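Local coordinates for protein N-acetylglucosamine-specific lectin (Saxidomus purpuratus, PDB 6A7T) that recognises N-acetylated hexosamines such as N-acetylglucosamine through a C-type lectin fold, in a manner that does not depend on calcium, at residues Trp32-Gly36 with Gly37-Leu41; Asp127-Tyr131 with Lys132-Trp136. All coordinates share one frame; numbering follows the deposited sequence.

Contact 1 (Trp32-Gly36 with Gly37-Leu41)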
loop_
_atom_site.group_PDB
_atom_site.type_symbol
_atom_site.label_atom_id
_atom_site.label_comp_id
_atom_site.label_asym_id
_atom_site.label_seq_id
_atom_site.Cartn_x
_atom_site.Cartn_y
_atom_site.Cartn_z
ATOM N N TRP B 32 12.356 -19.122 -12.642
ATOM C CA TRP B 32 11.633 -18.194 -11.746
ATOM C C TRP B 32 10.360 -18.866 -11.239
ATOM O O TRP B 32 9.686 -19.584 -11.964
ATOM C CB TRP B 32 11.267 -16.881 -12.428
ATOM C CG TRP B 32 12.428 -16.027 -12.825
ATOM C CD1 TRP B 32 13.438 -16.361 -13.677
ATOM C CD2 TRP B 32 12.648 -14.666 -12.462
ATOM N NE1 TRP B 32 14.305 -15.320 -13.813
ATOM C CE2 TRP B 32 13.824 -14.243 -13.120
ATOM C CE3 TRP B 32 11.986 -13.770 -11.615
ATOM C CZ2 TRP B 32 14.369 -12.979 -12.928
ATOM C CZ3 TRP B 32 12.516 -12.509 -11.442
ATOM C CH2 TRP B 32 13.694 -12.119 -12.091
ATOM N N LYS B 33 10.020 -18.567 -9.989
ATOM C CA LYS B 33 8.877 -19.128 -9.321
ATOM C C LYS B 33 7.725 -18.124 -9.341
ATOM O O LYS B 33 7.934 -16.954 -9.098
ATOM C CB LYS B 33 9.244 -19.452 -7.874
ATOM C CG LYS B 33 10.432 -20.383 -7.697
ATOM C CD LYS B 33 10.762 -20.569 -6.258
ATOM C CE LYS B 33 11.971 -21.445 -6.032
ATOM N NZ LYS B 33 11.710 -22.828 -6.495
ATOM N N PHE B 34 6.508 -18.613 -9.591
ATOM C CA PHE B 34 5.307 -17.815 -9.586
ATOM C C PHE B 34 4.621 -17.859 -8.212
ATOM O O PHE B 34 4.388 -18.918 -7.644
ATOM C CB PHE B 34 4.315 -18.325 -10.637
ATOM C CG PHE B 34 3.094 -17.447 -10.762
ATOM C CD1 PHE B 34 3.214 -16.148 -11.230
ATOM C CD2 PHE B 34 1.849 -17.883 -10.332
ATOM C CE1 PHE B 34 2.111 -15.309 -11.296
ATOM C CE2 PHE B 34 0.749 -17.041 -10.385
ATOM C CZ PHE B 34 0.877 -15.761 -10.872
ATOM N N PHE B 35 4.226 -16.686 -7.714
ATOM C CA PHE B 35 3.322 -16.567 -6.547
ATOM C C PHE B 35 2.609 -15.216 -6.606
ATOM O O PHE B 35 3.237 -14.161 -6.757
ATOM C CB PHE B 35 4.061 -16.725 -5.217
ATOM C CG PHE B 35 3.174 -16.523 -4.019
ATOM C CD1 PHE B 35 2.438 -17.581 -3.490
ATOM C CD2 PHE B 35 2.966 -15.247 -3.502
ATOM C CE1 PHE B 35 1.580 -17.374 -2.412
ATOM C CE2 PHE B 35 2.100 -15.045 -2.437
ATOM C CZ PHE B 35 1.388 -16.112 -1.904
ATOM N N GLY B 36 1.279 -15.217 -6.398
ATOM C CA GLY B 36 0.530 -13.977 -6.166
ATOM C C GLY B 36 0.815 -12.846 -7.156
ATOM O O GLY B 36 1.053 -11.663 -6.796
ATOM N N GLY B 37 0.805 -13.177 -8.451
ATOM C CA GLY B 37 0.928 -12.181 -9.509
ATOM C C GLY B 37 2.357 -11.668 -9.723
ATOM O O GLY B 37 2.565 -10.662 -10.389
ATOM N N SER B 38 3.333 -12.332 -9.099
ATOM C CA SER B 38 4.731 -11.980 -9.239
ATOM C C SER B 38 5.554 -13.211 -9.611
ATOM O O SER B 38 5.240 -14.351 -9.305
ATOM C CB SER B 38 5.299 -11.377 -7.960
ATOM O OG SER B 38 4.901 -10.019 -7.801
ATOM N N CYS B 39 6.664 -12.932 -10.272
ATOM C CA CYS B 39 7.662 -13.919 -10.544
ATOM C C CYS B 39 8.881 -13.605 -9.681
ATOM O O CYS B 39 9.284 -12.456 -9.658
ATOM C CB CYS B 39 8.041 -13.873 -12.020
ATOM S SG CYS B 39 6.605 -14.119 -13.110
ATOM N N TYR B 40 9.533 -14.635 -9.137
ATOM C CA TYR B 40 10.629 -14.463 -8.180
ATOM C C TYR B 40 11.859 -15.280 -8.600
ATOM O O TYR B 40 11.739 -16.472 -8.996
ATOM C CB TYR B 40 10.206 -14.918 -6.782
ATOM C CG TYR B 40 9.024 -14.189 -6.203
ATOM C CD1 TYR B 40 7.711 -14.558 -6.482
ATOM C CD2 TYR B 40 9.204 -13.086 -5.399
ATOM C CE1 TYR B 40 6.622 -13.883 -5.962
ATOM C CE2 TYR B 40 8.126 -12.383 -4.874
ATOM C CZ TYR B 40 6.826 -12.778 -5.156
ATOM O OH TYR B 40 5.766 -12.088 -4.640
ATOM N N LEU B 41 13.039 -14.688 -8.409
ATOM C CA LEU B 41 14.300 -15.436 -8.643
ATOM C C LEU B 41 15.028 -15.461 -7.311
ATOM O O LEU B 41 15.410 -14.437 -6.820
ATOM C CB LEU B 41 15.111 -14.760 -9.744
ATOM C CG LEU B 41 16.444 -15.449 -10.070
ATOM C CD1 LEU B 41 16.223 -16.801 -10.678
ATOM C CD2 LEU B 41 17.310 -14.601 -10.957
HETATM O O HOH W 1 2.592 -8.801 -7.359
HETATM O O HOH W 2 3.104 -11.494 -4.832
#

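Contact 2 (Asp127-Tyr131 with Lys132-Trp136)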
loop_
_atom_site.group_PDB
_atom_site.type_symbol
_atom_site.label_atom_id
_atom_site.label_comp_id
_atom_site.label_asym_id
_atom_site.label_seq_id
_atom_site.Cartn_x
_atom_site.Cartn_y
_atom_site.Cartn_z
ATOM N N ASP B 127 17.814 -7.640 4.500
ATOM C CA ASP B 127 17.759 -9.050 4.099
ATOM C C ASP B 127 16.630 -9.753 4.823
ATOM O O ASP B 127 15.961 -9.197 5.733
ATOM C CB ASP B 127 19.075 -9.794 4.412
ATOM C CG ASP B 127 19.494 -9.760 5.875
ATOM O OD1 ASP B 127 18.610 -9.734 6.748
ATOM O OD2 ASP B 127 20.737 -9.949 6.113
ATOM N N TYR B 128 16.296 -10.966 4.378
ATOM C CA TYR B 128 15.655 -11.965 5.221
ATOM C C TYR B 128 16.803 -12.725 5.914
ATOM O O TYR B 128 17.811 -13.019 5.264
ATOM C CB TYR B 128 14.821 -12.983 4.443
ATOM C CG TYR B 128 13.413 -12.537 4.200
ATOM C CD1 TYR B 128 12.415 -12.859 5.090
ATOM C CD2 TYR B 128 13.082 -11.846 3.060
ATOM C CE1 TYR B 128 11.112 -12.416 4.916
ATOM C CE2 TYR B 128 11.790 -11.402 2.862
ATOM C CZ TYR B 128 10.798 -11.711 3.772
ATOM O OH TYR B 128 9.518 -11.240 3.597
ATOM N N LEU B 129 16.677 -12.911 7.221
ATOM C CA LEU B 129 17.742 -13.564 8.012
ATOM C C LEU B 129 17.149 -14.755 8.753
ATOM O O LEU B 129 16.006 -14.718 9.220
ATOM C CB LEU B 129 18.303 -12.529 9.006
ATOM C CG LEU B 129 19.255 -13.067 10.081
ATOM C CD1 LEU B 129 20.514 -13.578 9.437
ATOM C CD2 LEU B 129 19.555 -11.949 11.057
ATOM N N ASN B 130 17.964 -15.805 8.925
ATOM C CA ASN B 130 17.620 -16.911 9.792
ATOM C C ASN B 130 18.736 -17.064 10.838
ATOM O O ASN B 130 19.813 -17.582 10.558
ATOM C CB ASN B 130 17.428 -18.197 8.997
ATOM C CG ASN B 130 17.007 -19.389 9.833
ATOM O OD1 ASN B 130 16.179 -19.257 10.731
ATOM N ND2 ASN B 130 17.473 -20.576 9.450
ATOM N N TYR B 131 18.466 -16.555 12.046
ATOM C CA TYR B 131 19.413 -16.586 13.141
ATOM C C TYR B 131 18.662 -16.336 14.453
ATOM O O TYR B 131 18.097 -15.247 14.650
ATOM C CB TYR B 131 20.520 -15.552 12.971
ATOM C CG TYR B 131 21.478 -15.504 14.127
ATOM C CD1 TYR B 131 22.296 -16.576 14.430
ATOM C CD2 TYR B 131 21.575 -14.371 14.910
ATOM C CE1 TYR B 131 23.168 -16.520 15.509
ATOM C CE2 TYR B 131 22.471 -14.293 15.963
ATOM C CZ TYR B 131 23.248 -15.378 16.287
ATOM O OH TYR B 131 24.130 -15.303 17.347
ATOM N N LYS B 132 18.793 -17.301 15.370
ATOM C CA LYS B 132 18.181 -17.245 16.711
ATOM C C LYS B 132 16.704 -16.821 16.581
ATOM O O LYS B 132 15.971 -17.516 15.906
ATOM C CB LYS B 132 18.999 -16.346 17.635
ATOM C CG LYS B 132 20.352 -16.927 18.019
ATOM C CD LYS B 132 21.038 -16.074 19.055
ATOM C CE LYS B 132 22.294 -16.711 19.610
ATOM N NZ LYS B 132 22.990 -15.764 20.518
ATOM N N GLU B 133 16.300 -15.701 17.196
ATOM C CA GLU B 133 14.871 -15.346 17.263
ATOM C C GLU B 133 14.402 -14.684 15.953
ATOM O O GLU B 133 13.219 -14.408 15.824
ATOM C CB GLU B 133 14.591 -14.462 18.484
ATOM C CG GLU B 133 14.833 -15.192 19.803
ATOM C CD GLU B 133 14.210 -16.586 19.892
ATOM O OE1 GLU B 133 14.939 -17.547 20.231
ATOM O OE2 GLU B 133 12.997 -16.724 19.593
ATOM N N VAL B 134 15.321 -14.415 15.012
ATOM C CA VAL B 134 14.925 -13.938 13.668
ATOM C C VAL B 134 14.760 -15.163 12.752
ATOM O O VAL B 134 15.754 -15.747 12.273
ATOM C CB VAL B 134 15.917 -12.910 13.104
ATOM C CG1 VAL B 134 15.437 -12.384 11.755
ATOM C CG2 VAL B 134 16.159 -11.741 14.082
ATOM N N VAL B 135 13.520 -15.603 12.586
ATOM C CA VAL B 135 13.210 -16.854 11.942
ATOM C C VAL B 135 12.718 -16.580 10.513
ATOM O O VAL B 135 11.539 -16.565 10.242
ATOM C CB VAL B 135 12.186 -17.648 12.767
ATOM C CG1 VAL B 135 11.889 -19.020 12.201
ATOM C CG2 VAL B 135 12.645 -17.754 14.215
ATOM N N TRP B 136 13.663 -16.368 9.607
ATOM C CA TRP B 136 13.394 -15.910 8.256
ATOM C C TRP B 136 12.484 -14.667 8.331
ATOM O O TRP B 136 11.356 -14.638 7.797
ATOM C CB TRP B 136 12.844 -17.036 7.386
ATOM C CG TRP B 136 13.869 -18.064 7.008
ATOM C CD1 TRP B 136 13.842 -19.415 7.236
ATOM C CD2 TRP B 136 15.096 -17.809 6.312
ATOM N NE1 TRP B 136 14.980 -19.998 6.764
ATOM C CE2 TRP B 136 15.768 -19.043 6.171
ATOM C CE3 TRP B 136 15.708 -16.671 5.797
ATOM C CZ2 TRP B 136 17.001 -19.143 5.524
ATOM C CZ3 TRP B 136 16.939 -16.763 5.181
ATOM C CH2 TRP B 136 17.566 -17.996 5.031
HETATM O O HOH W 3 16.461 -18.856 13.652
#

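Contact 1 (Trp32-Gly36 with Gly37-Leu41)
L41 CB sits almost squarely over the face of the W32 six-membered ring, 3.5 Å from its centroid and 4° off the normal, a CH-pi contact at the open end of a beta hairpin with a two-residue turn. A trans chi1 (180°) lets L41 lay its two methyls over different parts of the indole, CD1 above NE1 and CD2 above CZ2. The ring's edge meets the C39 carbonyl, CE3 lying 3.6 Å from C39 O. Between strand 33-35 and strand 38-41, K33 and Y40 exchange two backbone hydrogen bonds, as do F35 and S38 next to the type I' turn. Both turn positions, G36 and G37, have positive phi, a backbone shape that favours glycine. Across the face carrying K33, F35 and Y40, the Y40 ring presents its edge to F35 O, with CE1 3.5 Å away. A water gives protons to G36 O (2.8 Å) and Y40 OH (2.7 Å), tying ring to turn. Farther out, strand 33-35 is outermost in its sheet within the chain, and strand 149-155 flanks strand 38-47 on the other side. C39 is disulfide-bonded to C28, F74 stacks on F35, and Y40 OH bonds to E71 and S38 OG to E154, both calcium ligands. The hairpin is thus consistent with a second shell that helps orient two metal-binding carboxylates.

Contact 2 (Asp127-Tyr131 with Lys132-Trp136)
N130 lies across the indole of W136, its CB over the face, 3.5 Å from the six-membered ring centroid and 16° off the normal. Extended by a chi1 of -178°, its amide continues over the pyrrole side, stacked at 22° to the ring plane, with ND2 3.7 Å from W136 NE1. The indole's edge faces the backbone of Y128, which in return turns its own ring's edge to the W136 carbonyl, CD1 standing 3.4 Å from W136 O. This is the hairpin of strands 125-131 and 134-141, at the margin of one antiparallel sheet of the C-type lectin domain. At its tip Y131 and K132 run side by side, the extended lysine chain laid over the phenol face, K132 CG 3.8 Å from the ring centroid. The type II' turn, with K132 at its first corner at positive phi and two Y131-V134 backbone hydrogen bonds closing it, aims both side chains the same way. V134 crosses L129 at about a right angle and touches K118, which binds N-acetylated sugars in a structure of this protein, though none is bound here. Aliphatic and amide groups thus rest on aromatic faces, while the Y128 hydroxyl, bonded to D72, and the W136 backbone carbonyl, bonded to R76, tie the base to helix 69-80.

Both contacts are tight beta hairpins closed by two-residue turns, and each is partly buried, yet they belong to different four-stranded antiparallel sheets, with centres 22 Å apart and no touch between them. Contact 1 pairs an outermost strand, 33-35, with 38-47 and uses a glycine turn of type I'; contact 2 joins 125-131 to the outermost strand 134-141 through a type II' turn with exposed lysine and glutamate. Calcium ligands flank contact 1, where buried hydroxyls meet carboxylates and a disulfide adds covalent restraint. K118 and N139, sugar-binding residues in a structure of this protein with ligand, lie beside contact 2, whose tip is more exposed and whose aromatic faces carry polar as well as aliphatic groups.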